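Local coordinates for protein uronate isomerase (Caulobacter crescentus, PDB 2Q01) that catalyses the isomerisation of D-glucuronate to D-fructuronate and of D-galacturonate to D-tagaturonate in the pentose and glucuronate interconversion pathway, at residues E285-R288 against A289-T293; T293-A296 against K297-L300; T336-V339 against D340-P344; E364-Y367 against S368-A372. All coordinates share one frame; numbering follows the deposited sequence.

Interaction 1 (E285-R288 against A289-T293); sequences ELFR and AQMLT
F287 and M291, one helical turn apart, make the aromatic contact of this segment pair. Their side chains run side by side in the same direction, and M291 CG sits over one face of the phenyl ring, 3.8 Å from the ring centroid and 17° off the normal, a CH-pi geometry. The sulfur follows obliquely, with SD 4.3 Å from the same centroid, which makes this a Met-aromatic contact as well. The torsions account for the overlap: the F287 ring stands opposite its own backbone N (chi1 -173°), while in M291 the bends at chi2 and chi3 leave SD obliquely above the rim and carry the methyl away from the ring.

Backbone hydrogen bonds of the i to i+4 kind identify the motif as plain alpha helix, part of helix 281-302. M291 N reaches F287 O at 2.8 Å, whereas the bond from L292 N to R288 O is longer at 3.2 Å. F287 also meets F205 edge-to-face, and W228 and Y231 of helix 228-244 pack against both F287 and M291.

Charged groups pair within 285-288. R288 NH1 donates to E285 OE1 at 2.9 Å, close to the guanidinium plane and on the anti lone pair of the carboxylate oxygen. The same OE1 is bonded to T256 OG1, and R288 NH2 forms salt bridges with D204 and E206.

Interaction 2 (T293-A296 against K297-L300); sequences TEMA and KMSL
E294 and K297 meet through their charged ends on the partly exposed side of helix 281-302. K297 starts with CG opposite its carbonyl carbon (chi1 -75°) and bends at chi3, which turns the ammonium back toward the preceding turn. E294 bends at chi2 (66°) and brings its carboxylate across the end of the lysine. K297 NZ and E294 OE1 form a salt bridge at 3.2 Å, although as a hydrogen bond it is weak. A water reinforces it, accepting from K297 NZ at 2.9 Å and donating to E294 OE1. The other carboxylate oxygen, OE2, takes a hydrogen bond from Q290 NE2, so two side chains and a water hold the group in place. Lower on the lysine, CE rests 4.0 Å from T293 CG2.

M295 and M298 lie alongside one another on a different side of the helix. M295 is folded at chi2 and chi3, whereas M298 is extended beyond CG; these unlike shapes bring M295 CE to 3.7 Å from M298 SD, an apolar contact at the ends of both chains. The regular i to i+4 backbone bonds continue beneath, for example S299 N to M295 O at 3.0 Å. S299 OG is hydrogen-bonded to L304 O and R239 NH2.

The two methionines face helix 228-244, with R239 touching both, while T293 and A296 pack on L345 and L300 on L349. The segment therefore lies between helices 228-244 and 343-349, shortly before strand 305-308 of the parallel sheet.

Interaction 3 (T336-V339 against D340-P344); sequences TEYV and DALKP
E337 reaches forward to the backbone of D340 and A341, and its side chain carries most of the polar contact. Beyond CB, the bend at chi2 (-80°) swings CD and its two oxygens toward the amides of D340 and A341; CD then lies 3.6 Å from D340 N. OE1 receives D340 N at 3.2 Å through its syn lone pair, in a nearly straight bond of 173°. OE2 accepts A341 N at 3.1 Å, met close to the line of its C-O bond, and takes a weaker second bond from D340 N. These N-H groups would probably favour a charged carboxylate, while the D340 carboxylate nearby, with OD1 4.5 Å from E337 OE1, would oppose it.

Alongside, L342 N bonds to Y338 O at 2.9 Å, and L342 CD1 touches the edge of the Y338 ring near its plane, 3.9 Å from Y338 CD1. The tyrosine hydroxyl is held by F360 O and T361 OG1. V339 O accepts a hydrogen bond from H316 of the second subunit, placing the turn at a subunit interface. The glutamate on successive amide N-H groups is a side-chain-to-backbone clasp, which holds the turn between strand 332-333 and helix 343-349.

Interaction 4 (E364-Y367 against S368-A372); sequences ETTY and SRELA
T366 O meets E370 and L371 across the first turns of helix 366-375. At the start of 368-372, S368 N donates at 3.1 Å to a water that in turn donates to E364 O, while S368 OG bonds to E364 of the second subunit. R369, bent at chi3, lays one face of its guanidinium over T365 O; NH2 makes a weak bond to T365 OG1 at 3.2 Å, and T365 OG1 is also bonded to D363. R369 NH1 pairs with E370 OE2 in a salt bridge, and NE forms another with D363 of the second subunit.

E370 N reaches T366 O at 2.9 Å from well above the carbonyl plane. L371 N takes the same oxygen at 2.7 Å, with a C=O...N angle of 170°, and L371 CD1 touches the edge of the Y367 ring. A372 N closes the series on Y367 O at 3.0 Å. The bonds from L371 and A372 each span five residues, the mark of a pi-type turn at 368-371. This wider turn lies within helix 366-375, which belongs to the beta-alpha-beta unit between strands 357-359 and 381-383, in a protein of the TIM-barrel clan.

In the fold
Following the chain, interactions 1 and 2 come first as successive turns of helix 281-302; they share T293 and join without a break, their centres about 11 Å apart. Each of the four contacts is local, so none closes a long loop, and none nests within or crosses another: they run in series. Beyond strand 305-308 and the antiparallel pair 312-313 and 332-333, interaction 3 forms the turn into helix 343-349, with its nearest atoms about 5 Å from both earlier contacts. Interaction 4 follows strand 357-359 and touches interaction 3 directly, where Y338 N lies 2.8 Å from E370 OE1, probably hydrogen-bonded. Interactions 3 and 4 both touch the second subunit, and interaction 4 reaches the third as well.

Interaction 1 (E285-R288 against A289-T293)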
# COMPACT_ATOMS: atom_id res chain seq x y z
N GLU B 285 -4.76 -13.86 24.29
CA GLU B 285 -3.84 -13.71 23.16
C GLU B 285 -2.72 -14.73 23.20
O GLU B 285 -2.38 -15.32 22.17
CB GLU B 285 -3.20 -12.33 23.17
CG GLU B 285 -3.56 -11.44 21.99
CD GLU B 285 -3.08 -11.99 20.66
OE1 GLU B 285 -3.93 -12.53 19.91
OE2 GLU B 285 -1.87 -11.90 20.36
N LEU B 286 -2.14 -14.92 24.38
CA LEU B 286 -1.02 -15.83 24.58
C LEU B 286 -1.43 -17.27 24.33
O LEU B 286 -0.66 -18.04 23.75
CB LEU B 286 -0.46 -15.69 26.00
CG LEU B 286 1.06 -15.71 26.25
CD1 LEU B 286 1.36 -16.01 27.71
CD2 LEU B 286 1.85 -16.67 25.37
N PHE B 287 -2.63 -17.64 24.77
CA PHE B 287 -3.12 -19.00 24.58
C PHE B 287 -3.42 -19.29 23.12
O PHE B 287 -3.05 -20.34 22.62
CB PHE B 287 -4.34 -19.29 25.45
CG PHE B 287 -4.79 -20.73 25.42
CD1 PHE B 287 -4.03 -21.73 26.03
CD2 PHE B 287 -5.98 -21.08 24.79
CE1 PHE B 287 -4.45 -23.06 26.01
CE2 PHE B 287 -6.41 -22.40 24.76
CZ PHE B 287 -5.64 -23.40 25.37
N ARG B 288 -4.07 -18.34 22.44
CA ARG B 288 -4.30 -18.43 20.99
C ARG B 288 -2.99 -18.53 20.20
O ARG B 288 -2.89 -19.30 19.24
CB ARG B 288 -5.11 -17.23 20.50
CG ARG B 288 -6.58 -17.28 20.89
CD ARG B 288 -7.37 -16.20 20.19
NE ARG B 288 -6.74 -14.88 20.30
CZ ARG B 288 -7.13 -13.92 21.14
NH1 ARG B 288 -6.49 -12.75 21.15
NH2 ARG B 288 -8.15 -14.11 21.96
N ALA B 289 -1.99 -17.76 20.62
CA ALA B 289 -0.62 -17.86 20.12
C ALA B 289 0.02 -19.23 20.39
O ALA B 289 0.62 -19.82 19.49
CB ALA B 289 0.24 -16.74 20.70
N GLN B 290 -0.09 -19.72 21.62
CA GLN B 290 0.50 -21.01 21.99
C GLN B 290 -0.17 -22.16 21.25
O GLN B 290 0.49 -23.10 20.84
CB GLN B 290 0.44 -21.24 23.51
CG GLN B 290 0.96 -22.61 23.97
CD GLN B 290 2.38 -22.90 23.51
OE1 GLN B 290 3.23 -22.01 23.50
NE2 GLN B 290 2.64 -24.14 23.12
N MET B 291 -1.49 -22.05 21.08
CA MET B 291 -2.25 -23.07 20.35
C MET B 291 -1.95 -23.14 18.86
O MET B 291 -2.11 -24.20 18.26
CB MET B 291 -3.75 -22.89 20.59
CG MET B 291 -4.22 -23.31 21.98
SD MET B 291 -3.63 -24.93 22.54
CE MET B 291 -4.51 -25.99 21.42
N LEU B 292 -1.52 -22.03 18.26
CA LEU B 292 -1.07 -22.05 16.86
C LEU B 292 0.13 -22.97 16.71
O LEU B 292 0.18 -23.78 15.79
CB LEU B 292 -0.72 -20.64 16.36
CG LEU B 292 -1.85 -19.82 15.72
CD1 LEU B 292 -1.30 -18.61 14.98
CD2 LEU B 292 -2.71 -20.67 14.77
N THR B 293 1.08 -22.86 17.65
CA THR B 293 2.25 -23.74 17.71
C THR B 293 1.86 -25.18 18.04
O THR B 293 2.44 -26.13 17.52
CB THR B 293 3.26 -23.22 18.74
OG1 THR B 293 3.69 -21.91 18.33
CG2 THR B 293 4.49 -24.12 18.85

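Interaction 2 (T293-A296 against K297-L300)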
# COMPACT_ATOMS: atom_id res chain seq x y z
N THR B 293 1.08 -22.86 17.65
CA THR B 293 2.25 -23.74 17.71
C THR B 293 1.86 -25.18 18.04
O THR B 293 2.44 -26.13 17.52
CB THR B 293 3.26 -23.22 18.74
OG1 THR B 293 3.69 -21.91 18.33
CG2 THR B 293 4.49 -24.12 18.85
N GLU B 294 0.86 -25.34 18.90
CA GLU B 294 0.43 -26.65 19.35
C GLU B 294 -0.23 -27.43 18.22
O GLU B 294 -0.00 -28.63 18.08
CB GLU B 294 -0.48 -26.53 20.57
CG GLU B 294 -0.29 -27.64 21.60
CD GLU B 294 1.08 -27.62 22.28
OE1 GLU B 294 1.67 -28.70 22.46
OE2 GLU B 294 1.56 -26.53 22.65
N MET B 295 -1.00 -26.72 17.38
CA MET B 295 -1.66 -27.32 16.21
C MET B 295 -0.64 -27.73 15.15
O MET B 295 -0.87 -28.68 14.40
CB MET B 295 -2.69 -26.37 15.58
CG MET B 295 -3.92 -26.05 16.43
SD MET B 295 -5.13 -27.37 16.59
CE MET B 295 -4.80 -27.94 18.25
N ALA B 296 0.46 -26.99 15.08
CA ALA B 296 1.54 -27.26 14.13
C ALA B 296 2.35 -28.47 14.57
O ALA B 296 2.84 -29.22 13.72
CB ALA B 296 2.43 -26.06 14.02
N LYS B 297 2.50 -28.64 15.88
CA LYS B 297 3.13 -29.82 16.47
C LYS B 297 2.31 -31.10 16.26
O LYS B 297 2.87 -32.19 16.18
CB LYS B 297 3.37 -29.59 17.97
CG LYS B 297 4.54 -28.67 18.28
CD LYS B 297 4.98 -28.76 19.73
CE LYS B 297 4.30 -27.73 20.60
NZ LYS B 297 4.76 -27.82 22.01
N MET B 298 0.99 -30.95 16.20
CA MET B 298 0.09 -32.06 15.88
C MET B 298 0.16 -32.38 14.40
O MET B 298 0.09 -33.54 14.01
CB MET B 298 -1.35 -31.74 16.28
CG MET B 298 -1.65 -31.89 17.76
SD MET B 298 -3.30 -31.31 18.17
CE MET B 298 -3.09 -30.96 19.91
N SER B 299 0.29 -31.33 13.58
CA SER B 299 0.40 -31.45 12.12
C SER B 299 1.66 -32.19 11.68
O SER B 299 1.68 -32.81 10.62
CB SER B 299 0.38 -30.07 11.48
OG SER B 299 -0.94 -29.57 11.41
N LEU B 300 2.69 -32.13 12.52
CA LEU B 300 3.91 -32.91 12.34
C LEU B 300 3.62 -34.41 12.35
O LEU B 300 4.32 -35.19 11.69
CB LEU B 300 4.89 -32.59 13.45
CG LEU B 300 6.09 -31.68 13.23
CD1 LEU B 300 5.77 -30.40 12.47
CD2 LEU B 300 6.68 -31.38 14.58
O HOH W 1 4.11 -30.53 22.93

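Interaction 3 (T336-V339 against D340-P344)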
# COMPACT_ATOMS: atom_id res chain seq x y z
N THR B 336 -2.17 -5.81 10.33
CA THR B 336 -1.66 -7.11 10.77
C THR B 336 -0.14 -7.24 10.63
O THR B 336 0.46 -6.68 9.71
CB THR B 336 -2.38 -8.26 10.01
OG1 THR B 336 -3.79 -7.99 9.99
CG2 THR B 336 -2.15 -9.61 10.67
N GLU B 337 0.48 -7.95 11.57
CA GLU B 337 1.93 -8.12 11.65
C GLU B 337 2.27 -9.62 11.59
O GLU B 337 1.58 -10.43 12.21
CB GLU B 337 2.44 -7.51 12.96
CG GLU B 337 3.85 -6.93 12.91
CD GLU B 337 4.96 -7.98 13.02
OE1 GLU B 337 6.03 -7.76 12.41
OE2 GLU B 337 4.75 -9.01 13.71
N TYR B 338 3.33 -9.96 10.86
CA TYR B 338 3.73 -11.36 10.67
C TYR B 338 5.16 -11.67 11.11
O TYR B 338 5.44 -12.77 11.58
CB TYR B 338 3.53 -11.79 9.21
CG TYR B 338 2.08 -11.86 8.77
CD1 TYR B 338 1.36 -13.04 8.89
CD2 TYR B 338 1.44 -10.74 8.25
CE1 TYR B 338 0.02 -13.10 8.50
CE2 TYR B 338 0.12 -10.78 7.87
CZ TYR B 338 -0.59 -11.96 8.00
OH TYR B 338 -1.90 -11.98 7.62
N VAL B 339 6.06 -10.69 10.95
CA VAL B 339 7.51 -10.91 11.10
C VAL B 339 7.93 -11.26 12.52
O VAL B 339 8.61 -12.26 12.74
CB VAL B 339 8.33 -9.71 10.55
CG1 VAL B 339 9.82 -10.01 10.56
CG2 VAL B 339 7.89 -9.41 9.14
N ASP B 340 7.52 -10.43 13.48
CA ASP B 340 7.77 -10.71 14.89
C ASP B 340 6.81 -11.78 15.37
O ASP B 340 7.18 -12.63 16.19
CB ASP B 340 7.60 -9.45 15.74
CG ASP B 340 8.78 -8.49 15.63
OD1 ASP B 340 8.62 -7.31 16.02
OD2 ASP B 340 9.86 -8.90 15.16
N ALA B 341 5.59 -11.74 14.84
CA ALA B 341 4.50 -12.60 15.27
C ALA B 341 4.77 -14.09 15.07
O ALA B 341 4.62 -14.87 16.01
CB ALA B 341 3.20 -12.19 14.57
N LEU B 342 5.18 -14.47 13.86
CA LEU B 342 5.38 -15.87 13.50
C LEU B 342 6.74 -16.43 13.92
O LEU B 342 6.97 -17.64 13.82
CB LEU B 342 5.20 -16.07 11.99
CG LEU B 342 3.85 -15.79 11.34
CD1 LEU B 342 4.03 -15.71 9.84
CD2 LEU B 342 2.85 -16.86 11.70
N LYS B 343 7.61 -15.55 14.40
CA LYS B 343 8.98 -15.92 14.78
C LYS B 343 9.16 -17.07 15.80
O LYS B 343 9.99 -17.94 15.56
CB LYS B 343 9.81 -14.68 15.18
CG LYS B 343 11.28 -14.89 14.93
CD LYS B 343 12.13 -13.75 15.42
CE LYS B 343 13.61 -14.14 15.34
NZ LYS B 343 14.48 -13.02 15.78
N PRO B 344 8.40 -17.08 16.94
CA PRO B 344 8.50 -18.22 17.88
C PRO B 344 8.19 -19.62 17.32
O PRO B 344 8.83 -20.59 17.72
CB PRO B 344 7.48 -17.86 18.97
CG PRO B 344 7.41 -16.39 18.92
CD PRO B 344 7.47 -16.06 17.46

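Interaction 4 (E364-Y367 against S368-A372)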
# COMPACT_ATOMS: atom_id res chain seq x y z
N GLU B 364 -3.30 -5.90 2.80
CA GLU B 364 -2.58 -5.95 1.52
C GLU B 364 -1.16 -5.39 1.56
O GLU B 364 -0.33 -5.71 0.70
CB GLU B 364 -3.34 -5.19 0.43
CG GLU B 364 -4.58 -5.88 -0.07
CD GLU B 364 -5.19 -5.15 -1.25
OE1 GLU B 364 -5.19 -5.71 -2.37
OE2 GLU B 364 -5.66 -4.00 -1.08
N THR B 365 -0.89 -4.56 2.56
CA THR B 365 0.41 -3.91 2.72
C THR B 365 1.52 -4.88 3.15
O THR B 365 2.70 -4.58 3.02
CB THR B 365 0.30 -2.73 3.69
OG1 THR B 365 -0.01 -3.21 5.01
CG2 THR B 365 -0.80 -1.79 3.23
N THR B 366 1.11 -6.05 3.64
CA THR B 366 2.04 -7.08 4.09
C THR B 366 2.50 -8.02 2.97
O THR B 366 3.37 -8.87 3.21
CB THR B 366 1.43 -7.95 5.22
OG1 THR B 366 0.27 -8.63 4.74
CG2 THR B 366 1.06 -7.11 6.43
N TYR B 367 1.92 -7.87 1.78
CA TYR B 367 2.26 -8.73 0.63
C TYR B 367 3.73 -8.64 0.26
O TYR B 367 4.46 -9.62 0.34
CB TYR B 367 1.42 -8.39 -0.61
CG TYR B 367 -0.01 -8.86 -0.58
CD1 TYR B 367 -0.38 -10.01 0.12
CD2 TYR B 367 -1.00 -8.17 -1.28
CE1 TYR B 367 -1.70 -10.45 0.13
CE2 TYR B 367 -2.31 -8.59 -1.27
CZ TYR B 367 -2.67 -9.73 -0.56
OH TYR B 367 -3.98 -10.16 -0.55
N SER B 368 4.14 -7.45 -0.14
CA SER B 368 5.50 -7.25 -0.60
C SER B 368 6.43 -7.10 0.59
O SER B 368 7.60 -7.45 0.51
CB SER B 368 5.58 -6.00 -1.48
OG SER B 368 5.14 -4.86 -0.75
N ARG B 369 5.89 -6.60 1.70
CA ARG B 369 6.70 -6.28 2.86
C ARG B 369 7.07 -7.51 3.67
O ARG B 369 8.24 -7.73 3.96
CB ARG B 369 6.01 -5.26 3.76
CG ARG B 369 7.00 -4.48 4.64
CD ARG B 369 6.39 -4.04 5.96
NE ARG B 369 5.18 -3.25 5.80
CZ ARG B 369 3.99 -3.57 6.31
NH1 ARG B 369 3.85 -4.67 7.04
NH2 ARG B 369 2.94 -2.78 6.10
N GLU B 370 6.08 -8.31 4.04
CA GLU B 370 6.30 -9.36 5.02
C GLU B 370 6.06 -10.76 4.48
O GLU B 370 6.92 -11.62 4.63
CB GLU B 370 5.42 -9.12 6.26
CG GLU B 370 5.55 -7.71 6.84
CD GLU B 370 4.92 -7.56 8.21
OE1 GLU B 370 4.25 -8.50 8.68
OE2 GLU B 370 5.11 -6.49 8.82
N LEU B 371 4.90 -10.97 3.86
CA LEU B 371 4.45 -12.30 3.44
C LEU B 371 5.30 -12.96 2.38
O LEU B 371 5.72 -14.11 2.55
CB LEU B 371 2.99 -12.25 2.98
CG LEU B 371 1.88 -12.04 4.01
CD1 LEU B 371 0.54 -12.05 3.30
CD2 LEU B 371 1.91 -13.11 5.08
N ALA B 372 5.57 -12.26 1.28
CA ALA B 372 6.40 -12.80 0.22
C ALA B 372 7.87 -13.04 0.63
O ALA B 372 8.40 -14.11 0.32
CB ALA B 372 6.30 -11.97 -1.08
O HOH W 2 2.13 -5.10 -0.17